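Long-range contact in FEZ-1 protein (Fluoribacter gormanii, PDB 5WCK), which probably hydrolyses beta-lactam antibiotics as a zinc-dependent metallo-beta-lactamase of subclass B3, working as a monomer: residues Y28-N40 / E132-H144. The protein carries 2 engineered substitutions. Sequence-based numbering, arbitrary orientation.
With SO4 (sulfate ion), chain F; SO4 (sulfate ion), chain I.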
loop_
_atom_site.group_PDB
_atom_site.type_symbol
_atom_site.label_atom_id
_atom_site.label_comp_id
_atom_site.label_asym_id
_atom_site.label_seq_id
_atom_site.Cartn_x
_atom_site.Cartn_y
_atom_site.Cartn_z
ATOM N N TYR A 28 -2.581 -6.488 -3.866
ATOM C CA TYR A 28 -3.592 -7.259 -3.187
ATOM C C TYR A 28 -4.867 -7.276 -4.025
ATOM O O TYR A 28 -5.224 -6.278 -4.652
ATOM C CB TYR A 28 -3.867 -6.672 -1.796
ATOM C CG TYR A 28 -2.628 -6.598 -0.942
ATOM C CD1 TYR A 28 -2.227 -7.696 -0.196
ATOM C CD2 TYR A 28 -1.795 -5.496 -0.963
ATOM C CE1 TYR A 28 -1.047 -7.672 0.533
ATOM C CE2 TYR A 28 -0.622 -5.444 -0.227
ATOM C CZ TYR A 28 -0.243 -6.543 0.534
ATOM O OH TYR A 28 0.898 -6.568 1.293
ATOM N N LEU A 29 -5.547 -8.418 -4.028
ATOM C CA LEU A 29 -6.814 -8.597 -4.726
ATOM C C LEU A 29 -7.873 -8.981 -3.699
ATOM O O LEU A 29 -7.682 -9.918 -2.932
ATOM C CB LEU A 29 -6.703 -9.698 -5.789
ATOM C CG LEU A 29 -7.901 -9.807 -6.729
ATOM C CD1 LEU A 29 -7.895 -8.684 -7.759
ATOM C CD2 LEU A 29 -7.952 -11.160 -7.418
ATOM N N ILE A 30 -8.976 -8.228 -3.684
ATOM C CA ILE A 30 -10.103 -8.531 -2.801
ATOM C C ILE A 30 -11.229 -8.977 -3.735
ATOM O O ILE A 30 -11.645 -8.222 -4.606
ATOM C CB ILE A 30 -10.495 -7.331 -1.916
ATOM C CG1 ILE A 30 -9.391 -6.918 -0.941
ATOM C CG2 ILE A 30 -11.750 -7.660 -1.131
ATOM C CD1 ILE A 30 -8.317 -6.050 -1.489
ATOM N N VAL A 31 -11.713 -10.203 -3.526
ATOM C CA VAL A 31 -12.637 -10.866 -4.448
ATOM C C VAL A 31 -14.029 -10.869 -3.810
ATOM O O VAL A 31 -14.201 -11.381 -2.702
ATOM C CB VAL A 31 -12.170 -12.292 -4.773
ATOM C CG1 VAL A 31 -13.206 -13.033 -5.607
ATOM C CG2 VAL A 31 -10.828 -12.270 -5.481
ATOM N N THR A 32 -15.001 -10.312 -4.535
ATOM C CA THR A 32 -16.384 -10.201 -4.051
ATOM C C THR A 32 -17.338 -10.704 -5.119
ATOM O O THR A 32 -17.010 -10.781 -6.300
ATOM C CB THR A 32 -16.775 -8.774 -3.641
ATOM O OG1 THR A 32 -17.295 -8.069 -4.775
ATOM C CG2 THR A 32 -15.623 -7.993 -3.042
ATOM N N PRO A 33 -18.587 -11.021 -4.715
ATOM C CA PRO A 33 -19.611 -11.412 -5.684
ATOM C C PRO A 33 -19.945 -10.353 -6.740
ATOM O O PRO A 33 -20.580 -10.698 -7.765
ATOM C CB PRO A 33 -20.824 -11.717 -4.802
ATOM C CG PRO A 33 -20.249 -12.014 -3.452
ATOM C CD PRO A 33 -19.071 -11.075 -3.330
ATOM N N ARG A 34 -19.533 -9.099 -6.508
ATOM C CA ARG A 34 -19.835 -7.997 -7.409
ATOM C C ARG A 34 -18.567 -7.476 -8.092
ATOM O O ARG A 34 -18.582 -6.374 -8.673
ATOM C CB ARG A 34 -20.560 -6.870 -6.657
ATOM C CG ARG A 34 -21.818 -7.324 -5.922
ATOM C CD ARG A 34 -22.862 -7.915 -6.850
ATOM N NE ARG A 34 -23.396 -6.910 -7.733
ATOM C CZ ARG A 34 -24.210 -7.150 -8.758
ATOM N NH1 ARG A 34 -24.481 -8.396 -9.126
ATOM N NH2 ARG A 34 -24.768 -6.134 -9.386
ATOM N N GLY A 35 -17.489 -8.265 -8.039
ATOM C CA GLY A 35 -16.243 -7.920 -8.709
ATOM C C GLY A 35 -15.120 -7.764 -7.705
ATOM O O GLY A 35 -15.303 -8.005 -6.499
ATOM N N ASN A 36 -13.954 -7.347 -8.209
ATOM C CA ASN A 36 -12.725 -7.386 -7.415
ATOM C C ASN A 36 -12.133 -5.989 -7.223
ATOM O O ASN A 36 -12.316 -5.093 -8.063
ATOM C CB ASN A 36 -11.701 -8.298 -8.091
ATOM C CG ASN A 36 -12.270 -9.669 -8.377
ATOM O OD1 ASN A 36 -13.159 -10.152 -7.660
ATOM N ND2 ASN A 36 -11.777 -10.284 -9.439
ATOM N N ILE A 37 -11.391 -5.827 -6.116
ATOM C CA ILE A 37 -10.636 -4.621 -5.816
ATOM C C ILE A 37 -9.150 -4.984 -5.904
ATOM O O ILE A 37 -8.746 -6.016 -5.356
ATOM C CB ILE A 37 -10.929 -4.086 -4.408
ATOM C CG1 ILE A 37 -12.430 -3.840 -4.200
ATOM C CG2 ILE A 37 -10.091 -2.851 -4.100
ATOM C CD1 ILE A 37 -12.808 -3.502 -2.781
ATOM N N LEU A 38 -8.386 -4.172 -6.628
ATOM C CA LEU A 38 -6.940 -4.316 -6.736
ATOM C C LEU A 38 -6.262 -3.158 -6.002
ATOM O O LEU A 38 -6.639 -1.986 -6.197
ATOM C CB LEU A 38 -6.537 -4.331 -8.215
ATOM C CG LEU A 38 -5.040 -4.403 -8.485
ATOM C CD1 LEU A 38 -4.430 -5.701 -7.990
ATOM C CD2 LEU A 38 -4.730 -4.229 -9.964
ATOM N N ILE A 39 -5.267 -3.488 -5.161
ATOM C CA ILE A 39 -4.466 -2.464 -4.429
ATOM C C ILE A 39 -3.010 -2.564 -4.918
ATOM O O ILE A 39 -2.464 -3.633 -4.801
ATOM C CB ILE A 39 -4.548 -2.659 -2.898
ATOM C CG1 ILE A 39 -5.983 -2.874 -2.413
ATOM C CG2 ILE A 39 -3.918 -1.465 -2.205
ATOM C CD1 ILE A 39 -6.146 -2.817 -0.902
ATOM N N ASN A 40 -2.512 -1.451 -5.469
ATOM C CA ASN A 40 -1.136 -1.218 -5.989
ATOM C C ASN A 40 -0.975 -1.727 -7.430
ATOM O O ASN A 40 -1.049 -2.890 -7.627
ATOM C CB ASN A 40 -0.019 -1.617 -5.021
ATOM C CG ASN A 40 -0.089 -0.846 -3.721
ATOM O OD1 ASN A 40 -0.293 0.340 -3.718
ATOM N ND2 ASN A 40 0.114 -1.528 -2.610
ATOM N N GLU A 132 -12.699 7.103 5.311
ATOM C CA GLU A 132 -13.737 6.785 4.322
ATOM C C GLU A 132 -13.688 5.300 3.942
ATOM O O GLU A 132 -12.632 4.693 3.869
ATOM C CB GLU A 132 -13.564 7.619 3.058
ATOM C CG GLU A 132 -14.710 7.513 2.091
ATOM C CD GLU A 132 -14.736 8.597 1.040
ATOM O OE1 GLU A 132 -15.714 8.632 0.264
ATOM O OE2 GLU A 132 -13.802 9.386 0.998
ATOM N N ARG A 133 -14.868 4.711 3.719
ATOM C CA ARG A 133 -14.964 3.297 3.346
ATOM C C ARG A 133 -14.997 3.138 1.821
ATOM O O ARG A 133 -15.520 3.983 1.084
ATOM C CB ARG A 133 -16.173 2.684 4.071
ATOM C CG ARG A 133 -15.954 2.666 5.578
ATOM C CD ARG A 133 -17.036 2.113 6.468
ATOM N NE ARG A 133 -18.387 2.446 6.109
ATOM C CZ ARG A 133 -19.426 1.727 6.524
ATOM N NH1 ARG A 133 -20.624 1.915 6.002
ATOM N NH2 ARG A 133 -19.250 0.782 7.435
ATOM N N VAL A 134 -14.446 2.008 1.368
ATOM C CA VAL A 134 -14.571 1.534 0.011
ATOM C C VAL A 134 -15.270 0.180 0.105
ATOM O O VAL A 134 -14.754 -0.761 0.745
ATOM C CB VAL A 134 -13.218 1.422 -0.707
ATOM C CG1 VAL A 134 -13.352 0.743 -2.073
ATOM C CG2 VAL A 134 -12.541 2.779 -0.830
ATOM N N GLU A 135 -16.462 0.102 -0.499
ATOM C CA GLU A 135 -17.360 -1.036 -0.296
ATOM C C GLU A 135 -17.667 -1.670 -1.659
ATOM O O GLU A 135 -17.961 -0.968 -2.631
ATOM C CB GLU A 135 -18.661 -0.572 0.373
ATOM C CG GLU A 135 -18.485 0.102 1.741
ATOM C CD GLU A 135 -19.772 0.587 2.413
ATOM O OE1 GLU A 135 -20.510 -0.253 2.964
ATOM O OE2 GLU A 135 -20.058 1.812 2.368
ATOM N N LEU A 136 -17.598 -3.003 -1.744
ATOM C CA LEU A 136 -17.987 -3.717 -2.938
ATOM C C LEU A 136 -18.456 -5.109 -2.540
ATOM O O LEU A 136 -17.741 -5.827 -1.835
ATOM C CB LEU A 136 -16.812 -3.819 -3.920
ATOM C CG LEU A 136 -17.085 -4.468 -5.275
ATOM C CD1 LEU A 136 -18.072 -3.668 -6.110
ATOM C CD2 LEU A 136 -15.803 -4.682 -6.049
ATOM N N GLY A 137 -19.687 -5.453 -2.956
ATOM C CA GLY A 137 -20.184 -6.798 -2.744
ATOM C C GLY A 137 -20.219 -7.217 -1.280
ATOM O O GLY A 137 -20.095 -8.414 -0.996
ATOM N N GLY A 138 -20.388 -6.242 -0.369
ATOM C CA GLY A 138 -20.439 -6.502 1.062
ATOM C C GLY A 138 -19.092 -6.431 1.764
ATOM O O GLY A 138 -19.040 -6.456 2.991
ATOM N N THR A 139 -17.992 -6.434 1.005
ATOM C CA THR A 139 -16.680 -6.250 1.595
ATOM C C THR A 139 -16.446 -4.754 1.860
ATOM O O THR A 139 -16.770 -3.929 1.012
ATOM C CB THR A 139 -15.598 -6.869 0.709
ATOM O OG1 THR A 139 -15.795 -8.281 0.766
ATOM C CG2 THR A 139 -14.208 -6.512 1.185
ATOM N N VAL A 140 -15.872 -4.423 3.030
ATOM C CA VAL A 140 -15.689 -3.028 3.455
ATOM C C VAL A 140 -14.211 -2.811 3.791
ATOM O O VAL A 140 -13.710 -3.421 4.770
ATOM C CB VAL A 140 -16.557 -2.689 4.676
ATOM C CG1 VAL A 140 -16.328 -1.246 5.125
ATOM C CG2 VAL A 140 -18.035 -2.959 4.413
ATOM N N LEU A 141 -13.538 -1.947 3.019
ATOM C CA LEU A 141 -12.163 -1.504 3.294
ATOM C C LEU A 141 -12.264 -0.093 3.874
ATOM O O LEU A 141 -13.150 0.675 3.478
ATOM C CB LEU A 141 -11.324 -1.467 2.010
ATOM C CG LEU A 141 -10.657 -2.776 1.605
ATOM C CD1 LEU A 141 -11.661 -3.891 1.480
ATOM C CD2 LEU A 141 -9.910 -2.617 0.283
ATOM N N THR A 142 -11.355 0.255 4.779
ATOM C CA THR A 142 -11.308 1.597 5.339
ATOM C C THR A 142 -9.957 2.241 5.035
ATOM O O THR A 142 -8.889 1.612 5.248
ATOM C CB THR A 142 -11.574 1.621 6.847
ATOM O OG1 THR A 142 -12.879 1.088 7.154
ATOM C CG2 THR A 142 -11.508 3.034 7.381
ATOM N N ALA A 143 -10.007 3.474 4.517
ATOM C CA ALA A 143 -8.824 4.265 4.197
ATOM C C ALA A 143 -8.421 5.090 5.422
ATOM O O ALA A 143 -9.190 5.927 5.894
ATOM C CB ALA A 143 -9.110 5.168 3.036
ATOM N N HIS A 144 -7.229 4.833 5.956
ATOM C CA HIS A 144 -6.698 5.618 7.058
ATOM C C HIS A 144 -5.568 6.494 6.536
ATOM O O HIS A 144 -4.598 5.987 5.985
ATOM C CB HIS A 144 -6.192 4.752 8.210
ATOM C CG HIS A 144 -7.225 3.836 8.760
ATOM N ND1 HIS A 144 -8.000 4.153 9.853
ATOM C CD2 HIS A 144 -7.628 2.616 8.336
ATOM C CE1 HIS A 144 -8.801 3.126 10.112
ATOM N NE2 HIS A 144 -8.596 2.191 9.203
HETATM S S SO4 F . -23.323 -3.344 -7.229
HETATM O O1 SO4 F . -21.961 -3.673 -6.822
HETATM O O2 SO4 F . -23.413 -3.378 -8.701
HETATM O O3 SO4 F . -24.211 -4.372 -6.615
HETATM O O4 SO4 F . -23.823 -2.064 -6.761
HETATM S S SO4 I . -18.204 6.859 4.358
HETATM O O1 SO4 I . -18.206 6.606 2.899
HETATM O O2 SO4 I . -17.163 6.012 4.986
HETATM O O3 SO4 I . -17.814 8.266 4.590
HETATM O O4 SO4 I . -19.550 6.603 4.891
#
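Leu136 and Ile37 run alongside each other, pointing opposite ways, with Leu136 CD2 3.9 Å from Ile37 CG1, where two beta hairpins face each other across the interior of the αβ/βα metallo-beta-lactamase sandwich. Hairpin 28-39 belongs to the seven-stranded sheet and hairpin 133-144 forms the edge of the five-stranded one; no hydrogen bond joins them, and the axes of strands 28-32 and 139-144 come within 9.1 Å, their N-to-C directions 149° apart. Further in, the side chains meet end on. Leu141 CD2 points between two isoleucine tips, 4.0 Å from Ile39 CD1 and 4.2 Å from Ile30 CD1, with Leu68 of strand 64-68 packing against it as well. Beside this cluster Ile30 lies obliquely against Thr139, methyl to methyl: Thr139 directs CG2 at Ile30 CG2, 3.6 Å away, while its hydroxyl bonds to Asn16.

At the turn end, Leu136 holds CG opposite its own backbone N (chi1 -176°), which drives the isobutyl group over the Thr32-Gly35 type I turn and sets CD2 3.4 Å from Gly35 O. Thr32 stands roughly perpendicular to Leu136, its CG2 lying against Leu136 O. Gly137, in the type I' turn of the other hairpin, fits against the same turn, its CA close to the Thr32 hydroxyl. Arg34 lays its CG over Gly137 CA and then bends away, gripping a sulfate, probably from the crystallisation liquor, through NE and NH2. That Thr32 hydroxyl stiffens the turn twice over: OG1 accepts from Arg34 N at 3.0 Å, making an ST turn, and donates to Gly35 O at 2.6 Å, its approach tilted 16° from the carbonyl plane.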